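D-isomer specific 2-hydroxyacid dehydrogenase family protein (Desulfovibrio vulgaris, PDB 5TX7) probably catalyses NAD-dependent interconversion of D-2-hydroxyacids and 2-oxoacids. Local coordinates at residues A[80-85]-A[316-321]; A[197-200]-A[204-207]; A[119-124]-A[141-146]. All coordinates share one frame; numbering follows the deposited sequence.

Contact 1: residues A[80-85]-A[316-321]; sequences VDVAAA and NVVNAA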
loop_
_atom_site.group_PDB
_atom_site.type_symbol
_atom_site.label_atom_id
_atom_site.label_comp_id
_atom_site.label_asym_id
_atom_site.label_seq_id
_atom_site.Cartn_x
_atom_site.Cartn_y
_atom_site.Cartn_z
ATOM N N VAL A 80 7.141 3.709 32.662
ATOM C CA VAL A 80 8.266 3.446 33.542
ATOM C C VAL A 80 8.702 4.734 34.233
ATOM O O VAL A 80 9.101 5.678 33.574
ATOM C CB VAL A 80 9.464 2.881 32.754
ATOM C CG1 VAL A 80 10.641 2.591 33.687
ATOM C CG2 VAL A 80 9.053 1.601 32.028
ATOM N N ASP A 81 8.642 4.760 35.565
ATOM C CA ASP A 81 9.141 5.899 36.332
ATOM C C ASP A 81 10.669 5.867 36.327
ATOM O O ASP A 81 11.287 5.387 37.273
ATOM C CB ASP A 81 8.579 5.897 37.758
ATOM C CG ASP A 81 8.886 7.190 38.509
ATOM O OD1 ASP A 81 9.776 7.954 38.061
ATOM O OD2 ASP A 81 8.245 7.457 39.549
ATOM N N VAL A 82 11.255 6.380 35.245
ATOM C CA VAL A 82 12.701 6.296 35.035
ATOM C C VAL A 82 13.485 7.204 35.979
ATOM O O VAL A 82 14.670 6.955 36.223
ATOM C CB VAL A 82 13.132 6.541 33.565
ATOM C CG1 VAL A 82 12.451 5.551 32.624
ATOM C CG2 VAL A 82 12.874 7.975 33.115
ATOM N N ALA A 83 12.837 8.246 36.495
ATOM C CA ALA A 83 13.444 9.097 37.536
ATOM C C ALA A 83 13.651 8.317 38.846
ATOM O O ALA A 83 14.721 8.366 39.435
ATOM C CB ALA A 83 12.590 10.344 37.785
ATOM N N ALA A 84 12.625 7.597 39.283
ATOM C CA ALA A 84 12.729 6.725 40.450
ATOM C C ALA A 84 13.813 5.665 40.254
ATOM O O ALA A 84 14.588 5.383 41.165
ATOM C CB ALA A 84 11.394 6.047 40.738
ATOM N N ALA A 85 13.856 5.078 39.064
ATOM C CA ALA A 85 14.920 4.136 38.719
ATOM C C ALA A 85 16.310 4.761 38.868
ATOM O O ALA A 85 17.219 4.129 39.421
ATOM C CB ALA A 85 14.717 3.585 37.313
ATOM N N ASN A 316 21.883 4.317 25.059
ATOM C CA ASN A 316 20.465 4.741 24.958
ATOM C C ASN A 316 19.818 5.003 26.322
ATOM O O ASN A 316 18.650 4.725 26.525
ATOM C CB ASN A 316 19.636 3.720 24.169
ATOM C CG ASN A 316 20.042 3.620 22.713
ATOM O OD1 ASN A 316 20.335 4.627 22.070
ATOM N ND2 ASN A 316 20.020 2.404 22.171
ATOM N N VAL A 317 20.580 5.571 27.246
ATOM C CA VAL A 317 20.095 5.777 28.599
ATOM C C VAL A 317 19.131 6.970 28.572
ATOM O O VAL A 317 19.504 8.058 28.103
ATOM C CB VAL A 317 21.264 5.993 29.578
ATOM C CG1 VAL A 317 20.768 6.234 30.992
ATOM C CG2 VAL A 317 22.165 4.778 29.583
ATOM N N VAL A 318 17.905 6.762 29.057
ATOM C CA VAL A 318 16.887 7.833 29.087
ATOM C C VAL A 318 16.745 8.545 30.448
ATOM O O VAL A 318 15.951 9.487 30.560
ATOM C CB VAL A 318 15.488 7.356 28.585
ATOM C CG1 VAL A 318 15.595 6.785 27.183
ATOM C CG2 VAL A 318 14.843 6.326 29.514
ATOM N N ASN A 319 17.520 8.122 31.457
ATOM C CA ASN A 319 17.481 8.735 32.782
ATOM C C ASN A 319 18.869 9.111 33.328
ATOM O O ASN A 319 19.126 9.016 34.532
ATOM C CB ASN A 319 16.718 7.817 33.738
ATOM C CG ASN A 319 17.474 6.537 34.066
ATOM O OD1 ASN A 319 18.382 6.133 33.349
ATOM N ND2 ASN A 319 17.108 5.903 35.171
ATOM N N ALA A 320 19.745 9.575 32.435
ATOM C CA ALA A 320 21.130 9.933 32.794
ATOM C C ALA A 320 21.193 11.075 33.821
ATOM O O ALA A 320 22.037 11.069 34.723
ATOM C CB ALA A 320 21.918 10.298 31.544
ATOM N N ALA A 321 20.278 12.032 33.679
ATOM C CA ALA A 321 20.138 13.148 34.612
ATOM C C ALA A 321 19.824 12.733 36.062
ATOM O O ALA A 321 20.195 13.445 36.987
ATOM C CB ALA A 321 19.071 14.107 34.101
#
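The two backbones come nearest at Val82 and Asn319, whose CA atoms lie 5.8 Å apart. There the first turn of helix 82-87 meets an irregular loop that follows helix 292-310, bringing the C-terminal end of the chain back onto the N-terminal domain. This domain is a flavodoxin-like fold on a five-stranded parallel sheet, apart from the Rossmann sheet, and its edge strand 92-93 lies against both segments. Asparagine suits the junction because one amide can both give and accept. Asn319 ND2 donates to Val82 O (2.9 Å, N-H...O 161°), and the oxygen lies close to the amide plane. The same nitrogen also bonds to Ile90 O, while OD1 takes Val92 N, and these three backbone partners fix the rotation of a buried polar group. With CG set between its backbone N and carbonyl carbon (chi1 70°), the amide of Asn319 reaches back toward the helix. Asn319 CB rests 3.8 Å from Val82 CB. The beta-branched Val82 supplies the apolar part: CG2 leans on Asn319 CB, while CG1 meets Val318 CG2 at 4.0 Å, the two valines crossing nearly at right angles. Val82 and Val318 both touch Val92 and Tyr77. Ala85, one turn further along, is small enough for the amide to lie beside it. Just ahead of Val82, Asp81 is the N-cap, its OD1 accepting from Ala84 N (3.1 Å) from above the carboxylate plane.

Contact 2: residues A[197-200]-A[204-207]; sequences ELFT and VVSL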
loop_
_atom_site.group_PDB
_atom_site.type_symbol
_atom_site.label_atom_id
_atom_site.label_comp_id
_atom_site.label_asym_id
_atom_site.label_seq_id
_atom_site.Cartn_x
_atom_site.Cartn_y
_atom_site.Cartn_z
ATOM N N GLU A 197 -0.686 26.693 7.487
ATOM C CA GLU A 197 -0.458 26.589 6.044
ATOM C C GLU A 197 -0.459 25.139 5.543
ATOM O O GLU A 197 -0.931 24.860 4.432
ATOM C CB GLU A 197 0.876 27.266 5.702
ATOM C CG GLU A 197 1.208 27.430 4.221
ATOM C CD GLU A 197 2.581 28.081 3.994
ATOM O OE1 GLU A 197 3.163 28.689 4.951
ATOM O OE2 GLU A 197 3.088 27.975 2.846
ATOM N N LEU A 198 0.066 24.226 6.361
ATOM C CA LEU A 198 0.069 22.797 6.033
ATOM C C LEU A 198 -1.355 22.314 5.827
ATOM O O LEU A 198 -1.632 21.706 4.805
ATOM C CB LEU A 198 0.768 21.959 7.107
ATOM C CG LEU A 198 1.024 20.462 6.821
ATOM C CD1 LEU A 198 2.252 19.959 7.563
ATOM C CD2 LEU A 198 -0.138 19.552 7.173
ATOM N N PHE A 199 -2.250 22.606 6.769
ATOM C CA PHE A 199 -3.661 22.161 6.642
ATOM C C PHE A 199 -4.448 22.776 5.482
ATOM O O PHE A 199 -5.288 22.081 4.902
ATOM C CB PHE A 199 -4.429 22.327 7.961
ATOM C CG PHE A 199 -4.106 21.264 8.957
ATOM C CD1 PHE A 199 -3.034 21.423 9.825
ATOM C CD2 PHE A 199 -4.818 20.072 8.977
ATOM C CE1 PHE A 199 -2.696 20.434 10.725
ATOM C CE2 PHE A 199 -4.503 19.094 9.893
ATOM C CZ PHE A 199 -3.430 19.270 10.759
ATOM N N THR A 200 -4.173 24.041 5.118
ATOM C CA THR A 200 -4.860 24.651 3.985
ATOM C C THR A 200 -4.341 24.109 2.638
ATOM O O THR A 200 -5.077 24.116 1.664
ATOM C CB THR A 200 -4.836 26.214 3.971
ATOM O OG1 THR A 200 -3.530 26.706 3.707
ATOM C CG2 THR A 200 -5.303 26.812 5.252
ATOM N N VAL A 204 -3.371 15.278 1.790
ATOM C CA VAL A 204 -3.199 14.209 2.754
ATOM C C VAL A 204 -2.335 14.754 3.867
ATOM O O VAL A 204 -1.275 15.295 3.604
ATOM C CB VAL A 204 -2.457 12.994 2.162
ATOM C CG1 VAL A 204 -2.332 11.877 3.206
ATOM C CG2 VAL A 204 -3.148 12.503 0.904
ATOM N N VAL A 205 -2.773 14.571 5.106
ATOM C CA VAL A 205 -2.010 14.968 6.266
ATOM C C VAL A 205 -1.637 13.720 7.038
ATOM O O VAL A 205 -2.528 12.963 7.390
ATOM C CB VAL A 205 -2.850 15.864 7.204
ATOM C CG1 VAL A 205 -2.120 16.095 8.526
ATOM C CG2 VAL A 205 -3.086 17.203 6.552
ATOM N N SER A 206 -0.345 13.549 7.347
ATOM C CA SER A 206 0.116 12.482 8.210
ATOM C C SER A 206 0.849 13.006 9.443
ATOM O O SER A 206 1.735 13.848 9.320
ATOM C CB SER A 206 1.041 11.560 7.439
ATOM O OG SER A 206 1.320 10.388 8.213
ATOM N N LEU A 207 0.521 12.468 10.624
ATOM C CA LEU A 207 1.063 12.952 11.901
ATOM C C LEU A 207 2.268 12.152 12.370
ATOM O O LEU A 207 2.223 10.920 12.427
ATOM C CB LEU A 207 -0.019 12.912 12.982
ATOM C CG LEU A 207 -1.319 13.679 12.681
ATOM C CD1 LEU A 207 -2.193 13.704 13.930
ATOM C CD2 LEU A 207 -1.085 15.098 12.172
#
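Val205 meets Leu198 and Phe199 wholly through apolar contacts, with no hydrogen bond between helix and strand. The branched valine presents two methyls to two neighbours. Val205 CG2 reaches Leu198 CD2 at 3.8 Å and also lies 4.1 Å from Phe199 CE2, filling the angle between the two helix side chains. Of the two helix residues, Val205 CG1 meets the ring obliquely, 4.1 Å from both Phe199 CE2 and Phe199 CZ. The side chains of Phe199 and Val205 run about at right angles. Neither helix residue starts straight at the strand; each bends its end inward. Leu198 places CG opposite its backbone N (chi1 -172°), which helps carry CD2 to the valine, whereas Phe199 sets CG beside its backbone N, opposite the carbonyl carbon (chi1 -77°), and brings CE2 and CZ of its ring to the valine. Val154 of the neighbouring strand touches both Leu198 and Val205, and Met227 touches both Phe199 and Val205.

Backbone hydrogen bonding runs within the sheet instead: Val204 pairs with strand 150-154 and Val205 with strand 231-235. Beta-branched valine suits such a central strand. Val204 and Ser206 turn to the other face, against helix 100-116. Helix 195-201 packed on strand 204-207 belongs to the long beta-alpha-beta crossover that carries the chain from the edge strand 190-192 back to the middle of the sheet, the hallmark of the classic NAD-binding Rossmann fold.

Contact 3: residues A[119-124]-A[141-146]; sequences ALHDHR and STQEEL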
loop_
_atom_site.group_PDB
_atom_site.type_symbol
_atom_site.label_atom_id
_atom_site.label_comp_id
_atom_site.label_asym_id
_atom_site.label_seq_id
_atom_site.Cartn_x
_atom_site.Cartn_y
_atom_site.Cartn_z
ATOM N N ALA A 119 -9.111 -4.443 -0.457
ATOM C CA ALA A 119 -9.732 -5.487 0.365
ATOM C C ALA A 119 -11.253 -5.509 0.246
ATOM O O ALA A 119 -11.863 -6.582 0.302
ATOM C CB ALA A 119 -9.323 -5.329 1.823
ATOM N N LEU A 120 -11.862 -4.338 0.111
ATOM C CA LEU A 120 -13.295 -4.263 -0.190
ATOM C C LEU A 120 -13.612 -4.991 -1.501
ATOM O O LEU A 120 -14.441 -5.874 -1.528
ATOM C CB LEU A 120 -13.780 -2.816 -0.250
ATOM C CG LEU A 120 -15.219 -2.598 -0.728
ATOM C CD1 LEU A 120 -16.207 -3.308 0.185
ATOM C CD2 LEU A 120 -15.551 -1.114 -0.803
ATOM N N HIS A 121 -12.924 -4.645 -2.574
ATOM C CA HIS A 121 -13.181 -5.278 -3.873
ATOM C C HIS A 121 -12.890 -6.780 -3.907
ATOM O O HIS A 121 -13.559 -7.528 -4.634
ATOM C CB HIS A 121 -12.419 -4.571 -4.980
ATOM C CG HIS A 121 -12.905 -3.187 -5.221
ATOM N ND1 HIS A 121 -12.326 -2.095 -4.622
ATOM C CD2 HIS A 121 -13.932 -2.709 -5.962
ATOM C CE1 HIS A 121 -12.959 -1.003 -4.995
ATOM N NE2 HIS A 121 -13.937 -1.345 -5.808
ATOM N N ASP A 122 -11.903 -7.209 -3.129
ATOM C CA ASP A 122 -11.661 -8.638 -2.907
ATOM C C ASP A 122 -12.868 -9.323 -2.251
ATOM O O ASP A 122 -13.298 -10.397 -2.685
ATOM C CB ASP A 122 -10.397 -8.828 -2.069
ATOM C CG ASP A 122 -10.114 -10.280 -1.753
ATOM O OD1 ASP A 122 -9.487 -10.957 -2.589
ATOM O OD2 ASP A 122 -10.476 -10.730 -0.652
ATOM N N HIS A 123 -13.421 -8.674 -1.231
ATOM C CA HIS A 123 -14.617 -9.160 -0.551
ATOM C C HIS A 123 -15.815 -9.247 -1.497
ATOM O O HIS A 123 -16.578 -10.208 -1.452
ATOM C CB HIS A 123 -14.935 -8.269 0.657
ATOM C CG HIS A 123 -16.261 -8.542 1.280
ATOM N ND1 HIS A 123 -16.417 -9.418 2.330
ATOM C CD2 HIS A 123 -17.495 -8.063 0.994
ATOM C CE1 HIS A 123 -17.694 -9.467 2.669
ATOM N NE2 HIS A 123 -18.369 -8.660 1.868
ATOM N N ARG A 124 -15.965 -8.252 -2.360
ATOM C CA ARG A 124 -17.084 -8.199 -3.296
ATOM C C ARG A 124 -16.959 -9.286 -4.353
ATOM O O ARG A 124 -17.945 -9.937 -4.671
ATOM C CB ARG A 124 -17.176 -6.816 -3.939
ATOM C CG ARG A 124 -17.446 -5.688 -2.932
ATOM C CD ARG A 124 -18.878 -5.652 -2.452
ATOM N NE ARG A 124 -19.796 -5.498 -3.585
ATOM C CZ ARG A 124 -20.834 -6.292 -3.885
ATOM N NH1 ARG A 124 -21.193 -7.336 -3.123
ATOM N NH2 ARG A 124 -21.557 -6.007 -4.966
ATOM N N SER A 141 -15.939 1.761 -5.342
ATOM C CA SER A 141 -15.294 2.908 -4.728
ATOM C C SER A 141 -14.391 3.486 -5.784
ATOM O O SER A 141 -13.567 2.748 -6.330
ATOM C CB SER A 141 -14.471 2.437 -3.527
ATOM O OG SER A 141 -14.193 3.498 -2.649
ATOM N N THR A 142 -14.539 4.776 -6.081
ATOM C CA THR A 142 -13.660 5.441 -7.031
ATOM C C THR A 142 -12.186 5.164 -6.706
ATOM O O THR A 142 -11.754 5.286 -5.535
ATOM C CB THR A 142 -13.856 6.972 -7.026
ATOM O OG1 THR A 142 -15.188 7.301 -7.446
ATOM C CG2 THR A 142 -12.840 7.643 -7.977
ATOM N N GLN A 143 -11.437 4.766 -7.739
ATOM C CA GLN A 143 -10.007 4.512 -7.613
ATOM C C GLN A 143 -9.263 5.824 -7.690
ATOM O O GLN A 143 -9.442 6.560 -8.660
ATOM C CB GLN A 143 -9.549 3.556 -8.720
ATOM C CG GLN A 143 -10.179 2.169 -8.656
ATOM C CD GLN A 143 -9.859 1.464 -7.351
ATOM O OE1 GLN A 143 -8.772 0.893 -7.172
ATOM N NE2 GLN A 143 -10.797 1.525 -6.417
ATOM N N GLU A 144 -8.468 6.131 -6.674
ATOM C CA GLU A 144 -7.886 7.467 -6.560
ATOM C C GLU A 144 -6.366 7.344 -6.576
ATOM O O GLU A 144 -5.774 6.506 -5.902
ATOM C CB GLU A 144 -8.397 8.188 -5.308
ATOM C CG GLU A 144 -8.622 9.687 -5.494
ATOM C CD GLU A 144 -9.260 10.374 -4.284
ATOM O OE1 GLU A 144 -10.163 9.789 -3.656
ATOM O OE2 GLU A 144 -8.874 11.521 -3.965
ATOM N N GLU A 145 -5.761 8.206 -7.383
ATOM C CA GLU A 145 -4.331 8.233 -7.613
ATOM C C GLU A 145 -3.760 9.278 -6.673
ATOM O O GLU A 145 -4.394 10.317 -6.461
ATOM C CB GLU A 145 -4.087 8.644 -9.055
ATOM C CG GLU A 145 -2.943 7.947 -9.746
ATOM C CD GLU A 145 -2.803 8.415 -11.195
ATOM O OE1 GLU A 145 -2.039 9.380 -11.405
ATOM O OE2 GLU A 145 -3.477 7.863 -12.114
ATOM N N LEU A 146 -2.581 9.017 -6.110
ATOM C CA LEU A 146 -1.910 10.027 -5.276
ATOM C C LEU A 146 -1.169 11.084 -6.095
ATOM O O LEU A 146 -0.861 12.149 -5.564
ATOM C CB LEU A 146 -0.975 9.362 -4.280
ATOM C CG LEU A 146 -1.663 8.382 -3.315
ATOM C CD1 LEU A 146 -0.648 7.662 -2.456
ATOM C CD2 LEU A 146 -2.687 9.060 -2.412
#
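The imidazole of His121 pushes out from helix 118-126 against the backbone of Ser141 and the amide of Gln143. Ring and amide stand almost perpendicular, 87° between their planes, and the two side chains run past each other in opposite directions. The ring carbon CE1 of His121 comes 3.6 Å from Gln143 NE2, approached obliquely, while NE2 of the ring has Ser141 N at 3.7 Å, at the ring edge and near its plane. Neither approach is a hydrogen bond. Ser141 CB completes the contact, 4.0 Å from His121 CE1.

Each polar group is held by partners of its own. His121 ND1 bonds to Arg117 O, one turn back, which would put the ring proton on that nitrogen and let His121 NE2 accept weakly from Asp140 N; a histidine, with a nitrogen on either side of CE1, can serve both backbone groups. The Gln143 side chain, bent at chi2 (-60°), folds back over its own loop, and its NE2 donates to Ser141 O (3.0 Å). The carbonyl oxygen lies in the amide plane, although the donor is tilted out of the carbonyl plane. Glutamine suits the place because its amide can give at NE2 and accept at OE1, here from Arg116 NE.

The extended loop leads into strand 150-154, the first strand of the Rossmann sheet, and with the helix it forms part of the dimer interface. Asp122 OD1 receives Ile283 N of the second subunit, and Gln143 packs on Leu287 of that subunit. Within the chain, Arg124 NE makes a salt bridge with Asp140, tying the helix to the residue just before Ser141.

How the contacts relate
Contacts 2 and 3 both belong to the NAD-binding part of the chain, contact 3 closing before contact 2 opens, and both are nested in the long loop that contact 1 closes in the N-terminal domain. The nearest atoms of contacts 2 and 3 are about 5 Å apart, with centres 24 Å apart, yet they do not touch. Contact 1 is remote from both: its centre lies 34 Å from that of contact 2 and 47 Å from that of contact 3, which is on the opposite side of the chain's centre. Family members place cofactor and substrate in the cleft between the two domains; here Leu198 of contact 2 lies near a glycine-rich sequence consistent with dinucleotide binding, whereas contact 3 faces the second subunit.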